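Local coordinates for protein STM4351 (Salmonella enterica, PDB 2Y7I) that binds arginine with high specificity in the periplasm, as a bacterial solute-binding protein of family 3, probably to deliver it for uptake, at residues L93-F107 with E155-W167. Residues are numbered along the deposited sequence; the frame is centred on the assembly and turned at random.
Sequences LSAVVVTRKGAYHTF and EGVFGDVAAIGKW. With ARG (arginine), chain C.
Val96 and Val98 pair antiparallel with Gly159 and Val157, two hydrogen bonds to each pair; the straightest, Val96 N to Gly159 O, is 2.9 Å at 170°. On the face bearing Val96 and Val98, helix 161-167 folds back over the strands. Ile164 sends CG1 against Val96 CG2 and CG2 to 3.5 Å from Val98 CB, while Trp167 CZ3 meets Val98 CG2. On the face bearing Val97 and Phe158, CG of Phe158 anti to its backbone N (chi1 -179°) carries the ring across Val97 CG2 and Ala95 CB, and Phe107 CZ reaches Phe158 CE1 in an offset edge-to-face pair, ring planes at 88°. Where strand 156-160 begins, Glu155 OE1 accepts from Tyr104 OH at 2.6 Å, on the anti side of the carboxylate, and forms a long salt bridge with Arg100 NH1 (3.4 Å). Where it ends, Asp160 stands at the N-cap position, but its side chain makes no capping bond: OD2 takes bound arginine's amino N at 2.8 Å; Tyr16 and His123 bond the same oxygen, and a water on OD1 leads weakly to Leu93 N. The strand-to-helix junction of this periplasmic-binding-protein lobe thus presents a carboxylate to the ligand, whose ammonium is probably stabilised by that charge.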
loop_
_atom_site.group_PDB
_atom_site.type_symbol
_atom_site.label_atom_id
_atom_site.label_comp_id
_atom_site.label_asym_id
_atom_site.label_seq_id
_atom_site.Cartn_x
_atom_site.Cartn_y
_atom_site.Cartn_z
ATOM N N LEU A 93 -13.591 -4.192 -6.630
ATOM C CA LEU A 93 -14.135 -5.449 -6.130
ATOM C C LEU A 93 -15.492 -5.805 -6.735
ATOM O O LEU A 93 -15.997 -5.100 -7.628
ATOM C CB LEU A 93 -14.177 -5.472 -4.591
ATOM C CG LEU A 93 -12.936 -5.792 -3.750
ATOM C CD1 LEU A 93 -12.002 -6.816 -4.421
ATOM C CD2 LEU A 93 -12.181 -4.522 -3.384
ATOM N N SER A 94 -16.073 -6.905 -6.255
ATOM C CA SER A 94 -17.338 -7.412 -6.781
ATOM C C SER A 94 -18.533 -6.559 -6.361
ATOM O O SER A 94 -18.520 -5.921 -5.300
ATOM C CB SER A 94 -17.552 -8.873 -6.369
ATOM O OG SER A 94 -16.605 -9.707 -7.004
ATOM N N ALA A 95 -19.550 -6.543 -7.213
ATOM C CA ALA A 95 -20.742 -5.760 -6.970
ATOM C C ALA A 95 -21.812 -6.691 -6.411
ATOM O O ALA A 95 -21.857 -7.870 -6.747
ATOM C CB ALA A 95 -21.212 -5.102 -8.235
ATOM N N VAL A 96 -22.663 -6.146 -5.552
ATOM C CA VAL A 96 -23.700 -6.927 -4.898
ATOM C C VAL A 96 -25.040 -6.211 -4.949
ATOM O O VAL A 96 -25.102 -4.974 -5.089
ATOM C CB VAL A 96 -23.329 -7.276 -3.417
ATOM C CG1 VAL A 96 -22.077 -8.176 -3.340
ATOM C CG2 VAL A 96 -23.148 -6.029 -2.565
ATOM N N VAL A 97 -26.112 -6.990 -4.832
ATOM C CA VAL A 97 -27.447 -6.441 -4.650
ATOM C C VAL A 97 -27.791 -6.587 -3.181
ATOM O O VAL A 97 -27.464 -7.597 -2.559
ATOM C CB VAL A 97 -28.521 -7.185 -5.476
ATOM C CG1 VAL A 97 -29.878 -6.475 -5.358
ATOM C CG2 VAL A 97 -28.094 -7.274 -6.939
ATOM N N VAL A 98 -28.408 -5.556 -2.615
ATOM C CA VAL A 98 -29.027 -5.685 -1.305
ATOM C C VAL A 98 -30.546 -5.719 -1.493
ATOM O O VAL A 98 -31.089 -4.934 -2.260
ATOM C CB VAL A 98 -28.569 -4.587 -0.319
ATOM C CG1 VAL A 98 -28.788 -3.145 -0.899
ATOM C CG2 VAL A 98 -29.212 -4.787 1.057
ATOM N N THR A 99 -31.207 -6.684 -0.844
ATOM C CA THR A 99 -32.666 -6.828 -0.908
ATOM C C THR A 99 -33.168 -7.056 0.506
ATOM O O THR A 99 -32.367 -7.176 1.424
ATOM C CB THR A 99 -33.107 -8.015 -1.804
ATOM O OG1 THR A 99 -32.892 -9.262 -1.119
ATOM C CG2 THR A 99 -32.353 -8.008 -3.166
ATOM N N ARG A 100 -34.483 -7.128 0.688
ATOM C CA ARG A 100 -35.019 -7.629 1.948
ATOM C C ARG A 100 -34.436 -9.032 2.176
ATOM O O ARG A 100 -34.318 -9.804 1.233
ATOM C CB ARG A 100 -36.545 -7.672 1.899
ATOM C CG ARG A 100 -37.210 -6.323 2.173
ATOM C CD ARG A 100 -38.699 -6.308 1.810
ATOM N NE ARG A 100 -39.282 -7.652 1.713
ATOM C CZ ARG A 100 -39.482 -8.317 0.570
ATOM N NH1 ARG A 100 -39.147 -7.774 -0.606
ATOM N NH2 ARG A 100 -40.014 -9.535 0.604
ATOM N N LYS A 101 -34.061 -9.341 3.416
ATOM C CA LYS A 101 -33.322 -10.566 3.734
ATOM C C LYS A 101 -34.115 -11.809 3.324
ATOM O O LYS A 101 -35.259 -11.961 3.695
ATOM C CB LYS A 101 -32.984 -10.594 5.232
ATOM C CG LYS A 101 -32.258 -11.826 5.726
ATOM C CD LYS A 101 -31.946 -11.699 7.220
ATOM C CE LYS A 101 -33.229 -11.651 8.055
ATOM N NZ LYS A 101 -32.990 -11.191 9.463
ATOM N N GLY A 102 -33.508 -12.678 2.525
ATOM C CA GLY A 102 -34.185 -13.911 2.100
ATOM C C GLY A 102 -35.138 -13.777 0.925
ATOM O O GLY A 102 -35.653 -14.779 0.441
ATOM N N ALA A 103 -35.373 -12.556 0.445
ATOM C CA ALA A 103 -36.388 -12.343 -0.593
ATOM C C ALA A 103 -35.940 -12.724 -2.010
ATOM O O ALA A 103 -36.778 -13.089 -2.854
ATOM C CB ALA A 103 -36.921 -10.897 -0.556
ATOM N N TYR A 104 -34.633 -12.627 -2.261
ATOM C CA TYR A 104 -34.026 -12.917 -3.568
ATOM C C TYR A 104 -32.680 -13.597 -3.321
ATOM O O TYR A 104 -31.984 -13.284 -2.338
ATOM C CB TYR A 104 -33.858 -11.632 -4.426
ATOM C CG TYR A 104 -35.185 -10.941 -4.724
ATOM C CD1 TYR A 104 -36.014 -11.391 -5.760
ATOM C CD2 TYR A 104 -35.631 -9.877 -3.932
ATOM C CE1 TYR A 104 -37.257 -10.785 -6.009
ATOM C CE2 TYR A 104 -36.851 -9.266 -4.175
ATOM C CZ TYR A 104 -37.658 -9.727 -5.216
ATOM O OH TYR A 104 -38.877 -9.136 -5.453
ATOM N N HIS A 105 -32.330 -14.534 -4.202
ATOM C CA HIS A 105 -31.030 -15.204 -4.152
ATOM C C HIS A 105 -30.185 -14.866 -5.377
ATOM O O HIS A 105 -28.965 -14.741 -5.287
ATOM C CB HIS A 105 -31.211 -16.727 -4.079
ATOM C CG HIS A 105 -31.709 -17.222 -2.758
ATOM N ND1 HIS A 105 -30.898 -17.870 -1.852
ATOM C CD2 HIS A 105 -32.940 -17.175 -2.193
ATOM C CE1 HIS A 105 -31.603 -18.195 -0.782
ATOM N NE2 HIS A 105 -32.846 -17.786 -0.964
ATOM N N THR A 106 -30.841 -14.741 -6.529
ATOM C CA THR A 106 -30.128 -14.612 -7.801
ATOM C C THR A 106 -30.691 -13.489 -8.649
ATOM O O THR A 106 -31.832 -13.026 -8.438
ATOM C CB THR A 106 -30.219 -15.910 -8.656
ATOM O OG1 THR A 106 -31.562 -16.083 -9.114
ATOM C CG2 THR A 106 -29.792 -17.151 -7.884
ATOM N N PHE A 107 -29.908 -13.072 -9.639
ATOM C CA PHE A 107 -30.394 -12.127 -10.647
ATOM C C PHE A 107 -31.649 -12.623 -11.367
ATOM O O PHE A 107 -32.564 -11.833 -11.630
ATOM C CB PHE A 107 -29.293 -11.780 -11.649
ATOM C CG PHE A 107 -28.263 -10.811 -11.106
ATOM C CD1 PHE A 107 -28.613 -9.490 -10.817
ATOM C CD2 PHE A 107 -26.950 -11.219 -10.889
ATOM C CE1 PHE A 107 -27.673 -8.598 -10.312
ATOM C CE2 PHE A 107 -25.998 -10.334 -10.381
ATOM C CZ PHE A 107 -26.364 -9.014 -10.092
ATOM N N GLU A 155 -36.981 -3.264 -5.341
ATOM C CA GLU A 155 -36.720 -4.575 -4.750
ATOM C C GLU A 155 -35.266 -4.770 -4.339
ATOM O O GLU A 155 -34.966 -5.602 -3.483
ATOM C CB GLU A 155 -37.181 -5.705 -5.674
ATOM C CG GLU A 155 -38.699 -5.794 -5.776
ATOM C CD GLU A 155 -39.352 -5.976 -4.413
ATOM O OE1 GLU A 155 -39.335 -7.110 -3.898
ATOM O OE2 GLU A 155 -39.882 -4.987 -3.855
ATOM N N GLY A 156 -34.368 -4.003 -4.949
ATOM C CA GLY A 156 -32.958 -4.081 -4.596
ATOM C C GLY A 156 -32.208 -2.798 -4.892
ATOM O O GLY A 156 -32.728 -1.890 -5.535
ATOM N N VAL A 157 -30.986 -2.732 -4.381
ATOM C CA VAL A 157 -30.045 -1.655 -4.691
ATOM C C VAL A 157 -28.729 -2.359 -4.993
ATOM O O VAL A 157 -28.334 -3.258 -4.263
ATOM C CB VAL A 157 -29.914 -0.623 -3.537
ATOM C CG1 VAL A 157 -28.721 0.338 -3.795
ATOM C CG2 VAL A 157 -31.213 0.213 -3.391
ATOM N N PHE A 158 -28.088 -1.967 -6.093
ATOM C CA PHE A 158 -26.925 -2.670 -6.654
ATOM C C PHE A 158 -25.724 -1.726 -6.602
ATOM O O PHE A 158 -25.792 -0.615 -7.135
ATOM C CB PHE A 158 -27.278 -3.071 -8.096
ATOM C CG PHE A 158 -26.211 -3.830 -8.836
ATOM C CD1 PHE A 158 -25.637 -4.986 -8.310
ATOM C CD2 PHE A 158 -25.847 -3.423 -10.118
ATOM C CE1 PHE A 158 -24.667 -5.706 -9.033
ATOM C CE2 PHE A 158 -24.886 -4.133 -10.861
ATOM C CZ PHE A 158 -24.293 -5.274 -10.313
ATOM N N GLY A 159 -24.655 -2.153 -5.922
ATOM C CA GLY A 159 -23.455 -1.327 -5.739
ATOM C C GLY A 159 -22.238 -2.086 -5.237
ATOM O O GLY A 159 -22.237 -3.330 -5.222
ATOM N N ASP A 160 -21.197 -1.352 -4.822
ATOM C CA ASP A 160 -19.965 -1.992 -4.328
ATOM C C ASP A 160 -20.210 -2.672 -2.991
ATOM O O ASP A 160 -20.944 -2.156 -2.149
ATOM C CB ASP A 160 -18.788 -0.994 -4.232
ATOM C CG ASP A 160 -18.212 -0.636 -5.604
ATOM O OD1 ASP A 160 -17.433 -1.429 -6.160
ATOM O OD2 ASP A 160 -18.539 0.434 -6.139
ATOM N N VAL A 161 -19.594 -3.838 -2.806
ATOM C CA VAL A 161 -19.804 -4.626 -1.592
ATOM C C VAL A 161 -19.507 -3.853 -0.307
ATOM O O VAL A 161 -20.258 -3.976 0.658
ATOM C CB VAL A 161 -19.115 -6.042 -1.639
ATOM C CG1 VAL A 161 -17.592 -5.939 -1.759
ATOM C CG2 VAL A 161 -19.541 -6.889 -0.448
ATOM N N ALA A 162 -18.444 -3.040 -0.310
ATOM C CA ALA A 162 -18.084 -2.245 0.867
ATOM C C ALA A 162 -19.176 -1.241 1.231
ATOM O O ALA A 162 -19.517 -1.075 2.412
ATOM C CB ALA A 162 -16.724 -1.522 0.654
ATOM N N ALA A 163 -19.727 -0.582 0.217
ATOM C CA ALA A 163 -20.745 0.444 0.427
ATOM C C ALA A 163 -22.046 -0.180 0.919
ATOM O O ALA A 163 -22.643 0.295 1.886
ATOM C CB ALA A 163 -20.976 1.230 -0.854
ATOM N N ILE A 164 -22.461 -1.259 0.263
ATOM C CA ILE A 164 -23.685 -1.981 0.644
ATOM C C ILE A 164 -23.516 -2.564 2.048
ATOM O O ILE A 164 -24.404 -2.433 2.911
ATOM C CB ILE A 164 -24.017 -3.098 -0.386
ATOM C CG1 ILE A 164 -24.306 -2.546 -1.809
ATOM C CG2 ILE A 164 -25.107 -4.054 0.130
ATOM C CD1 ILE A 164 -25.139 -1.308 -1.894
ATOM N N GLY A 165 -22.362 -3.189 2.280
ATOM C CA GLY A 165 -22.028 -3.765 3.584
ATOM C C GLY A 165 -22.133 -2.736 4.687
ATOM O O GLY A 165 -22.691 -3.005 5.763
ATOM N N LYS A 166 -21.609 -1.540 4.422
ATOM C CA LYS A 166 -21.672 -0.455 5.399
ATOM C C LYS A 166 -23.122 -0.069 5.726
ATOM O O LYS A 166 -23.490 0.058 6.892
ATOM C CB LYS A 166 -20.851 0.749 4.910
ATOM C CG LYS A 166 -20.969 1.998 5.758
ATOM C CD LYS A 166 -19.956 2.005 6.900
ATOM C CE LYS A 166 -19.569 3.438 7.268
ATOM N NZ LYS A 166 -20.614 4.084 8.118
ATOM N N TRP A 167 -23.942 0.099 4.692
ATOM C CA TRP A 167 -25.353 0.457 4.863
ATOM C C TRP A 167 -26.076 -0.596 5.697
ATOM O O TRP A 167 -26.930 -0.267 6.535
ATOM C CB TRP A 167 -26.028 0.618 3.489
ATOM C CG TRP A 167 -27.485 1.035 3.572
ATOM C CD1 TRP A 167 -27.973 2.294 3.808
ATOM C CD2 TRP A 167 -28.628 0.179 3.447
ATOM N NE1 TRP A 167 -29.347 2.274 3.834
ATOM C CE2 TRP A 167 -29.776 0.990 3.602
ATOM C CE3 TRP A 167 -28.792 -1.197 3.204
ATOM C CZ2 TRP A 167 -31.077 0.472 3.535
ATOM C CZ3 TRP A 167 -30.088 -1.714 3.130
ATOM C CH2 TRP A 167 -31.215 -0.875 3.297
HETATM N N ARG C . -17.195 1.816 -8.109
HETATM C CA ARG C . -18.392 2.199 -8.922
HETATM C C ARG C . -17.943 2.863 -10.218
HETATM O O ARG C . -18.777 3.283 -11.017
HETATM C CB ARG C . -19.320 3.146 -8.132
HETATM C CG ARG C . -18.619 4.402 -7.584
HETATM C CD ARG C . -19.595 5.384 -6.938
HETATM N NE ARG C . -18.858 6.376 -6.151
HETATM C CZ ARG C . -19.410 7.389 -5.485
HETATM N NH1 ARG C . -20.730 7.586 -5.494
HETATM N NH2 ARG C . -18.635 8.211 -4.809
HETATM O OXT ARG C . -16.734 3.013 -10.477
HETATM O O HOH W 1 -14.865 -1.139 -7.195
HETATM O O HOH W 2 -36.273 -6.574 -1.427
#